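Local coordinates for protein TonB-dependent siderophore receptor (Pseudomonas aeruginosa 39016, PDB 5NEC) that probably takes up iron-siderophore complexes across the outer membrane, as a plugged beta-barrel receptor of the TonB-dependent family, at residues Thr76-Ala84 with Gly92-Phe100; Thr106-Thr114 with Asn300-His308. All blocks are in the same frame, centred on the assembly; numbering follows the deposited sequence.

Interaction 1 lies wholly within the plug domain, where residues 76-84 and 92-100 pair as a beta hairpin, whereas interaction 2 ties the plug to the barrel, joining residues 106-114 to the inward-facing side of barrel strand 296-316. Their centres are about 21 Å apart, and along the chain the hairpin closes before the plug turn begins. The two meet where CG of Pro95 packs 4.3 Å from OG1 of Thr106. The combination of a folded plug and its attachment to the barrel wall is the architecture of TonB-dependent receptors, in which the plug blocks the barrel lumen.

Interaction 1 of 2, residues Thr76-Ala84 with Gly92-Phe100; sequences TVPGITFGA and GDRPFIRGF
An antiparallel beta hairpin of the plug domain brings Thr81 opposite Phe96, the strands 80-83 and 94-97 running at 142° to each other. This hydrogen-bonded pair is closed in both directions: Phe96 N donates to Thr81 O at 2.7 Å, nearly head-on to the carbonyl, and Thr81 N donates to Phe96 O at 3.3 Å. A third rung, from Gly83 N to Arg94 O at 3.2 Å, is the straightest of the three, with 164° at the hydrogen. Between these rungs Phe82 faces Pro95 in a non-hydrogen-bonded pair, and its CE1 rests 3.6 Å from Pro95 CB, the two side chains crossing at a slant. Farther along this face, CG2 of Ile80 makes looser apolar contacts with Pro95 and Ile97.

The other face carries Thr81, Arg94 and Phe96. Phe96 CG lies beside its own backbone N (chi1 -74°), a torsion that lays the ring along the partner strand with its edge to Thr81 O and CE1 3.8 Å from Gly83 N, where glycine leaves room for it. Arg94 bends at its third torsion, which brings one face of its guanidinium over the carbonyl carbon of Ala84, with NE 3.4 Å from that atom; its NH1 is salt-bridged to Asp101. Thr81 OG1 hydrogen-bonds to Asn635 O.

Strand 100-101 extends the hairpin into a three-stranded sheet through a type I' turn from Ile97 to Phe100, while helix 70-74 packs against Ile80 and Phe82 through Leu74.

Interaction 2 of 2, residues Thr106-Thr114 with Asn300-His308; sequences TYVDGVRDT and NTSRYGNSH
Arg303 reaches from the barrel strand with its guanidinium end against the plug turn, NH1 lying 3.4 Å from Val111 CB and NH2 3.8 Å from Val108 CG1. Both terminal nitrogens converge on one oxygen. NH1 donates to Val108 O at 2.8 Å, and NH2 donates to the same atom at 3.2 Å, a more bent bond (136° at the hydrogen) that comes from above the carbonyl plane. The oxygen lies close to the guanidinium plane, so the fork meets it edge-on. An extended start (CG anti to the backbone N, chi1 179°) carries the chain off the barrel wall, and a bend at chi3 (-73°) turns the head toward the turn.

Val108 O also accepts the backbone N of Val111, which closes the type I' turn from Val108 to Val111; three donors thus grip this carbonyl. The contact joins the two parts of a TonB-dependent receptor, a plug held inside a beta barrel, and Arg303 springs from strand 296-316. Its NE is hydrogen-bonded to Thr285 OG1 of the adjacent strand 276-291, a second hold that should limit rotation of the head. Asp109 OD2, itself hydrogen-bonded to Ser151 OG, stays 4.2 Å from NH2 of Arg303, too far for a salt bridge but close enough that its charge may add a modest electrostatic attraction.

Farther along the strand Thr114 leans over Gly305, whose lack of a side chain makes room for CG2. The same methyl sits 3.9 Å from Ser307 CB, and Thr114 also touches Ile281 and Thr339 on the flanking barrel strands.

Interaction 1 of 2, residues Thr76-Ala84 with Gly92-Phe100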
loop_
_atom_site.group_PDB
_atom_site.type_symbol
_atom_site.label_atom_id
_atom_site.label_comp_id
_atom_site.label_asym_id
_atom_site.label_seq_id
_atom_site.Cartn_x
_atom_site.Cartn_y
_atom_site.Cartn_z
ATOM N N THR A 76 0.521 2.721 10.580
ATOM C CA THR A 76 -0.308 2.277 11.716
ATOM C C THR A 76 -0.529 0.760 11.836
ATOM O O THR A 76 -1.016 0.307 12.844
ATOM C CB THR A 76 -1.706 2.968 11.708
ATOM O OG1 THR A 76 -2.351 2.779 10.438
ATOM C CG2 THR A 76 -1.581 4.441 11.995
ATOM N N VAL A 77 -0.203 -0.010 10.811
ATOM C CA VAL A 77 -0.352 -1.458 10.850
ATOM C C VAL A 77 1.037 -2.081 10.761
ATOM O O VAL A 77 1.653 -2.067 9.690
ATOM C CB VAL A 77 -1.232 -1.963 9.691
ATOM C CG1 VAL A 77 -1.357 -3.478 9.742
ATOM C CG2 VAL A 77 -2.604 -1.308 9.770
ATOM N N PRO A 78 1.521 -2.665 11.867
ATOM C CA PRO A 78 2.914 -3.128 11.923
ATOM C C PRO A 78 3.180 -4.323 11.035
ATOM O O PRO A 78 2.280 -5.108 10.760
ATOM C CB PRO A 78 3.078 -3.528 13.390
ATOM C CG PRO A 78 1.712 -4.020 13.775
ATOM C CD PRO A 78 0.742 -3.136 13.035
ATOM N N GLY A 79 4.424 -4.450 10.586
ATOM C CA GLY A 79 4.842 -5.579 9.728
ATOM C C GLY A 79 4.574 -5.447 8.226
ATOM O O GLY A 79 4.738 -6.416 7.480
ATOM N N ILE A 80 4.139 -4.274 7.785
ATOM C CA ILE A 80 3.940 -4.001 6.363
ATOM C C ILE A 80 5.090 -3.091 5.980
ATOM O O ILE A 80 5.148 -1.957 6.438
ATOM C CB ILE A 80 2.582 -3.311 6.072
ATOM C CG1 ILE A 80 1.438 -4.154 6.644
ATOM C CG2 ILE A 80 2.387 -3.099 4.571
ATOM C CD1 ILE A 80 0.079 -3.656 6.243
ATOM N N THR A 81 6.019 -3.604 5.186
ATOM C CA THR A 81 7.130 -2.804 4.692
ATOM C C THR A 81 7.039 -2.669 3.181
ATOM O O THR A 81 6.451 -3.494 2.499
ATOM C CB THR A 81 8.483 -3.431 5.065
ATOM O OG1 THR A 81 8.685 -4.624 4.294
ATOM C CG2 THR A 81 8.508 -3.762 6.530
ATOM N N PHE A 82 7.640 -1.609 2.679
ATOM C CA PHE A 82 7.685 -1.352 1.260
ATOM C C PHE A 82 9.099 -1.547 0.762
ATOM O O PHE A 82 10.049 -1.222 1.456
ATOM C CB PHE A 82 7.140 0.037 1.005
ATOM C CG PHE A 82 5.670 0.128 1.256
ATOM C CD1 PHE A 82 4.771 -0.139 0.225
ATOM C CD2 PHE A 82 5.182 0.421 2.514
ATOM C CE1 PHE A 82 3.406 -0.066 0.443
ATOM C CE2 PHE A 82 3.821 0.467 2.746
ATOM C CZ PHE A 82 2.930 0.230 1.707
ATOM N N GLY A 83 9.221 -2.161 -0.406
ATOM C CA GLY A 83 10.500 -2.306 -1.074
ATOM C C GLY A 83 10.339 -2.143 -2.577
ATOM O O GLY A 83 9.509 -1.342 -3.041
ATOM N N ALA A 84 11.133 -2.914 -3.326
ATOM C CA ALA A 84 11.043 -2.979 -4.787
ATOM C C ALA A 84 11.580 -4.327 -5.319
ATOM O O ALA A 84 11.762 -5.289 -4.552
ATOM C CB ALA A 84 11.785 -1.805 -5.411
ATOM N N GLY A 92 9.532 3.125 -3.874
ATOM C CA GLY A 92 9.052 1.732 -3.881
ATOM C C GLY A 92 7.634 1.553 -3.337
ATOM O O GLY A 92 7.410 1.701 -2.134
ATOM N N ASP A 93 6.676 1.231 -4.228
ATOM C CA ASP A 93 5.219 1.176 -3.907
ATOM C C ASP A 93 4.708 -0.252 -3.790
ATOM O O ASP A 93 3.505 -0.513 -3.930
ATOM C CB ASP A 93 4.381 1.918 -4.961
ATOM C CG ASP A 93 4.893 3.317 -5.241
ATOM O OD1 ASP A 93 4.976 4.153 -4.298
ATOM O OD2 ASP A 93 5.181 3.629 -6.426
ATOM N N ARG A 94 5.628 -1.171 -3.475
ATOM C CA ARG A 94 5.369 -2.592 -3.415
ATOM C C ARG A 94 5.304 -3.026 -1.946
ATOM O O ARG A 94 6.334 -3.101 -1.300
ATOM C CB ARG A 94 6.506 -3.300 -4.136
ATOM C CG ARG A 94 6.522 -4.819 -3.993
ATOM C CD ARG A 94 7.882 -5.377 -4.383
ATOM N NE ARG A 94 8.283 -4.994 -5.740
ATOM C CZ ARG A 94 8.629 -5.805 -6.738
ATOM N NH1 ARG A 94 8.588 -7.136 -6.626
ATOM N NH2 ARG A 94 8.958 -5.258 -7.910
ATOM N N PRO A 95 4.104 -3.311 -1.414
ATOM C CA PRO A 95 4.033 -3.774 -0.023
ATOM C C PRO A 95 4.469 -5.232 0.196
ATOM O O PRO A 95 4.252 -6.075 -0.665
ATOM C CB PRO A 95 2.554 -3.607 0.332
ATOM C CG PRO A 95 1.850 -3.653 -0.959
ATOM C CD PRO A 95 2.775 -3.082 -1.987
ATOM N N PHE A 96 5.090 -5.493 1.342
ATOM C CA PHE A 96 5.430 -6.843 1.803
ATOM C C PHE A 96 4.640 -7.127 3.075
ATOM O O PHE A 96 4.662 -6.329 4.006
ATOM C CB PHE A 96 6.929 -6.974 2.101
ATOM C CG PHE A 96 7.798 -7.026 0.878
ATOM C CD1 PHE A 96 8.072 -5.860 0.150
ATOM C CD2 PHE A 96 8.363 -8.228 0.464
ATOM C CE1 PHE A 96 8.903 -5.902 -0.970
ATOM C CE2 PHE A 96 9.170 -8.284 -0.670
ATOM C CZ PHE A 96 9.451 -7.119 -1.380
ATOM N N ILE A 97 3.941 -8.255 3.113
ATOM C CA ILE A 97 3.045 -8.579 4.217
ATOM C C ILE A 97 3.434 -9.967 4.718
ATOM O O ILE A 97 3.512 -10.906 3.918
ATOM C CB ILE A 97 1.562 -8.542 3.761
ATOM C CG1 ILE A 97 1.203 -7.145 3.222
ATOM C CG2 ILE A 97 0.625 -8.963 4.904
ATOM C CD1 ILE A 97 -0.100 -7.082 2.445
ATOM N N ARG A 98 3.703 -10.086 6.022
ATOM C CA ARG A 98 4.250 -11.313 6.617
ATOM C C ARG A 98 5.432 -11.858 5.816
ATOM O O ARG A 98 5.533 -13.072 5.555
ATOM C CB ARG A 98 3.178 -12.384 6.764
ATOM C CG ARG A 98 2.114 -12.042 7.781
ATOM C CD ARG A 98 1.115 -13.179 7.854
ATOM N NE ARG A 98 0.135 -13.008 8.918
ATOM C CZ ARG A 98 -0.905 -13.821 9.120
ATOM N NH1 ARG A 98 -1.118 -14.874 8.330
ATOM N NH2 ARG A 98 -1.742 -13.576 10.127
ATOM N N GLY A 99 6.291 -10.918 5.412
ATOM C CA GLY A 99 7.498 -11.197 4.668
ATOM C C GLY A 99 7.339 -11.718 3.267
ATOM O O GLY A 99 8.253 -12.359 2.748
ATOM N N PHE A 100 6.201 -11.415 2.644
ATOM C CA PHE A 100 5.927 -11.862 1.280
ATOM C C PHE A 100 5.410 -10.714 0.409
ATOM O O PHE A 100 4.624 -9.875 0.844
ATOM C CB PHE A 100 4.952 -13.038 1.284
ATOM C CG PHE A 100 5.527 -14.316 1.875
ATOM C CD1 PHE A 100 6.599 -14.965 1.262
ATOM C CD2 PHE A 100 4.975 -14.892 3.036
ATOM C CE1 PHE A 100 7.123 -16.144 1.797
ATOM C CE2 PHE A 100 5.490 -16.068 3.568
ATOM C CZ PHE A 100 6.571 -16.690 2.951
#

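Interaction 2 of 2, residues Thr106-Thr114 with Asn300-His308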
loop_
_atom_site.group_PDB
_atom_site.type_symbol
_atom_site.label_atom_id
_atom_site.label_comp_id
_atom_site.label_asym_id
_atom_site.label_seq_id
_atom_site.Cartn_x
_atom_site.Cartn_y
_atom_site.Cartn_z
ATOM N N THR A 106 -3.085 -5.819 -4.543
ATOM C CA THR A 106 -3.715 -4.565 -4.161
ATOM C C THR A 106 -5.004 -4.407 -4.969
ATOM O O THR A 106 -5.009 -4.483 -6.187
ATOM C CB THR A 106 -2.760 -3.362 -4.318
ATOM O OG1 THR A 106 -1.645 -3.546 -3.443
ATOM C CG2 THR A 106 -3.453 -2.055 -3.942
ATOM N N TYR A 107 -6.090 -4.205 -4.240
ATOM C CA TYR A 107 -7.430 -4.178 -4.779
ATOM C C TYR A 107 -8.047 -2.816 -4.475
ATOM O O TYR A 107 -7.735 -2.207 -3.451
ATOM C CB TYR A 107 -8.244 -5.322 -4.157
ATOM C CG TYR A 107 -7.688 -6.681 -4.534
ATOM C CD1 TYR A 107 -8.120 -7.329 -5.688
ATOM C CD2 TYR A 107 -6.711 -7.311 -3.755
ATOM C CE1 TYR A 107 -7.611 -8.561 -6.059
ATOM C CE2 TYR A 107 -6.195 -8.550 -4.118
ATOM C CZ TYR A 107 -6.654 -9.160 -5.276
ATOM O OH TYR A 107 -6.180 -10.380 -5.667
ATOM N N VAL A 108 -8.871 -2.328 -5.401
ATOM C CA VAL A 108 -9.742 -1.185 -5.158
ATOM C C VAL A 108 -11.167 -1.713 -5.269
ATOM O O VAL A 108 -11.584 -2.161 -6.346
ATOM C CB VAL A 108 -9.488 -0.032 -6.154
ATOM C CG1 VAL A 108 -10.535 1.066 -5.984
ATOM C CG2 VAL A 108 -8.071 0.522 -5.974
ATOM N N ASP A 109 -11.892 -1.691 -4.146
ATOM C CA ASP A 109 -13.238 -2.262 -4.059
ATOM C C ASP A 109 -13.311 -3.681 -4.621
ATOM O O ASP A 109 -14.081 -3.965 -5.522
ATOM C CB ASP A 109 -14.251 -1.359 -4.759
ATOM C CG ASP A 109 -14.275 0.036 -4.178
ATOM O OD1 ASP A 109 -14.662 0.182 -2.999
ATOM O OD2 ASP A 109 -13.896 0.997 -4.891
ATOM N N GLY A 110 -12.452 -4.548 -4.106
ATOM C CA GLY A 110 -12.439 -5.962 -4.458
ATOM C C GLY A 110 -12.093 -6.328 -5.893
ATOM O O GLY A 110 -12.358 -7.449 -6.309
ATOM N N VAL A 111 -11.505 -5.408 -6.655
ATOM C CA VAL A 111 -11.101 -5.693 -8.037
ATOM C C VAL A 111 -9.652 -5.276 -8.210
ATOM O O VAL A 111 -9.234 -4.291 -7.607
ATOM C CB VAL A 111 -12.004 -4.938 -9.039
ATOM C CG1 VAL A 111 -11.572 -5.207 -10.490
ATOM C CG2 VAL A 111 -13.466 -5.295 -8.800
ATOM N N ARG A 112 -8.890 -6.019 -9.012
ATOM C CA ARG A 112 -7.428 -5.767 -9.163
ATOM C C ARG A 112 -7.186 -4.424 -9.837
ATOM O O ARG A 112 -8.095 -3.885 -10.471
ATOM C CB ARG A 112 -6.719 -6.893 -9.918
ATOM C CG ARG A 112 -5.278 -7.171 -9.413
ATOM C CD ARG A 112 -4.557 -8.284 -10.193
ATOM N NE ARG A 112 -4.718 -9.642 -9.634
ATOM C CZ ARG A 112 -4.951 -10.760 -10.335
ATOM N NH1 ARG A 112 -5.080 -10.746 -11.668
ATOM N NH2 ARG A 112 -5.077 -11.919 -9.687
ATOM N N ASP A 113 -5.980 -3.870 -9.680
ATOM C CA ASP A 113 -5.673 -2.537 -10.226
ATOM C C ASP A 113 -4.475 -2.477 -11.197
ATOM O O ASP A 113 -3.498 -3.234 -11.080
ATOM C CB ASP A 113 -5.483 -1.555 -9.064
ATOM C CG ASP A 113 -5.817 -0.099 -9.445
ATOM O OD1 ASP A 113 -5.329 0.370 -10.501
ATOM O OD2 ASP A 113 -6.566 0.586 -8.696
ATOM N N THR A 114 -4.595 -1.541 -12.141
ATOM C CA THR A 114 -3.611 -1.263 -13.195
ATOM C C THR A 114 -2.303 -0.683 -12.660
ATOM O O THR A 114 -1.303 -1.386 -12.502
ATOM C CB THR A 114 -4.241 -0.321 -14.284
ATOM O OG1 THR A 114 -3.419 -0.274 -15.461
ATOM C CG2 THR A 114 -4.493 1.124 -13.776
ATOM N N ASN A 300 -22.771 -7.213 -11.088
ATOM C CA ASN A 300 -21.789 -7.179 -12.172
ATOM C C ASN A 300 -20.987 -5.908 -12.050
ATOM O O ASN A 300 -21.545 -4.848 -11.855
ATOM C CB ASN A 300 -22.439 -7.262 -13.551
ATOM C CG ASN A 300 -21.434 -7.555 -14.645
ATOM O OD1 ASN A 300 -21.193 -8.704 -14.988
ATOM N ND2 ASN A 300 -20.815 -6.511 -15.177
ATOM N N THR A 301 -19.672 -6.034 -12.172
ATOM C CA THR A 301 -18.759 -4.920 -12.080
ATOM C C THR A 301 -17.853 -4.944 -13.297
ATOM O O THR A 301 -17.291 -5.980 -13.647
ATOM C CB THR A 301 -17.921 -5.012 -10.797
ATOM O OG1 THR A 301 -18.804 -5.062 -9.672
ATOM C CG2 THR A 301 -16.975 -3.796 -10.643
ATOM N N SER A 302 -17.730 -3.792 -13.944
ATOM C CA SER A 302 -16.841 -3.619 -15.072
ATOM C C SER A 302 -15.867 -2.527 -14.725
ATOM O O SER A 302 -16.281 -1.457 -14.290
ATOM C CB SER A 302 -17.631 -3.233 -16.315
ATOM O OG SER A 302 -18.587 -4.235 -16.570
ATOM N N ARG A 303 -14.577 -2.804 -14.898
ATOM C CA ARG A 303 -13.550 -1.801 -14.717
ATOM C C ARG A 303 -12.678 -1.715 -15.981
ATOM O O ARG A 303 -12.201 -2.734 -16.490
ATOM C CB ARG A 303 -12.720 -2.105 -13.461
ATOM C CG ARG A 303 -11.600 -1.098 -13.234
ATOM C CD ARG A 303 -11.011 -1.227 -11.846
ATOM N NE ARG A 303 -11.923 -0.706 -10.844
ATOM C CZ ARG A 303 -11.861 -0.975 -9.540
ATOM N NH1 ARG A 303 -10.913 -1.763 -9.035
ATOM N NH2 ARG A 303 -12.755 -0.436 -8.713
ATOM N N TYR A 304 -12.514 -0.500 -16.500
ATOM C CA TYR A 304 -11.479 -0.189 -17.466
ATOM C C TYR A 304 -10.465 0.757 -16.793
ATOM O O TYR A 304 -10.840 1.780 -16.217
ATOM C CB TYR A 304 -12.046 0.448 -18.732
ATOM C CG TYR A 304 -10.957 0.677 -19.766
ATOM C CD1 TYR A 304 -10.642 -0.317 -20.710
ATOM C CD2 TYR A 304 -10.191 1.845 -19.765
ATOM C CE1 TYR A 304 -9.615 -0.142 -21.630
ATOM C CE2 TYR A 304 -9.165 2.023 -20.679
ATOM C CZ TYR A 304 -8.881 1.039 -21.611
ATOM O OH TYR A 304 -7.860 1.236 -22.504
ATOM N N GLY A 305 -9.182 0.419 -16.907
ATOM C CA GLY A 305 -8.094 1.199 -16.316
ATOM C C GLY A 305 -6.984 1.459 -17.308
ATOM O O GLY A 305 -6.758 0.677 -18.204
ATOM N N ASN A 306 -6.269 2.557 -17.113
ATOM C CA ASN A 306 -5.261 3.037 -18.041
ATOM C C ASN A 306 -4.212 3.818 -17.237
ATOM O O ASN A 306 -4.556 4.814 -16.597
ATOM C CB ASN A 306 -5.970 3.936 -19.053
ATOM C CG ASN A 306 -5.022 4.669 -19.970
ATOM O OD1 ASN A 306 -3.915 4.202 -20.237
ATOM N ND2 ASN A 306 -5.414 5.856 -20.384
ATOM N N SER A 307 -2.950 3.370 -17.237
ATOM C CA SER A 307 -1.895 4.063 -16.473
ATOM C C SER A 307 -0.614 4.243 -17.269
ATOM O O SER A 307 -0.191 3.341 -17.961
ATOM C CB SER A 307 -1.601 3.362 -15.145
ATOM O OG SER A 307 -0.903 2.175 -15.377
ATOM N N HIS A 308 -0.023 5.429 -17.168
ATOM C CA HIS A 308 1.218 5.764 -17.826
ATOM C C HIS A 308 2.248 6.155 -16.752
ATOM O O HIS A 308 1.922 6.840 -15.773
ATOM C CB HIS A 308 1.001 6.913 -18.814
ATOM C CG HIS A 308 2.237 7.287 -19.572
ATOM N ND1 HIS A 308 2.886 6.417 -20.430
ATOM C CD2 HIS A 308 2.961 8.433 -19.584
ATOM C CE1 HIS A 308 3.942 7.016 -20.949
ATOM N NE2 HIS A 308 4.005 8.242 -20.459
#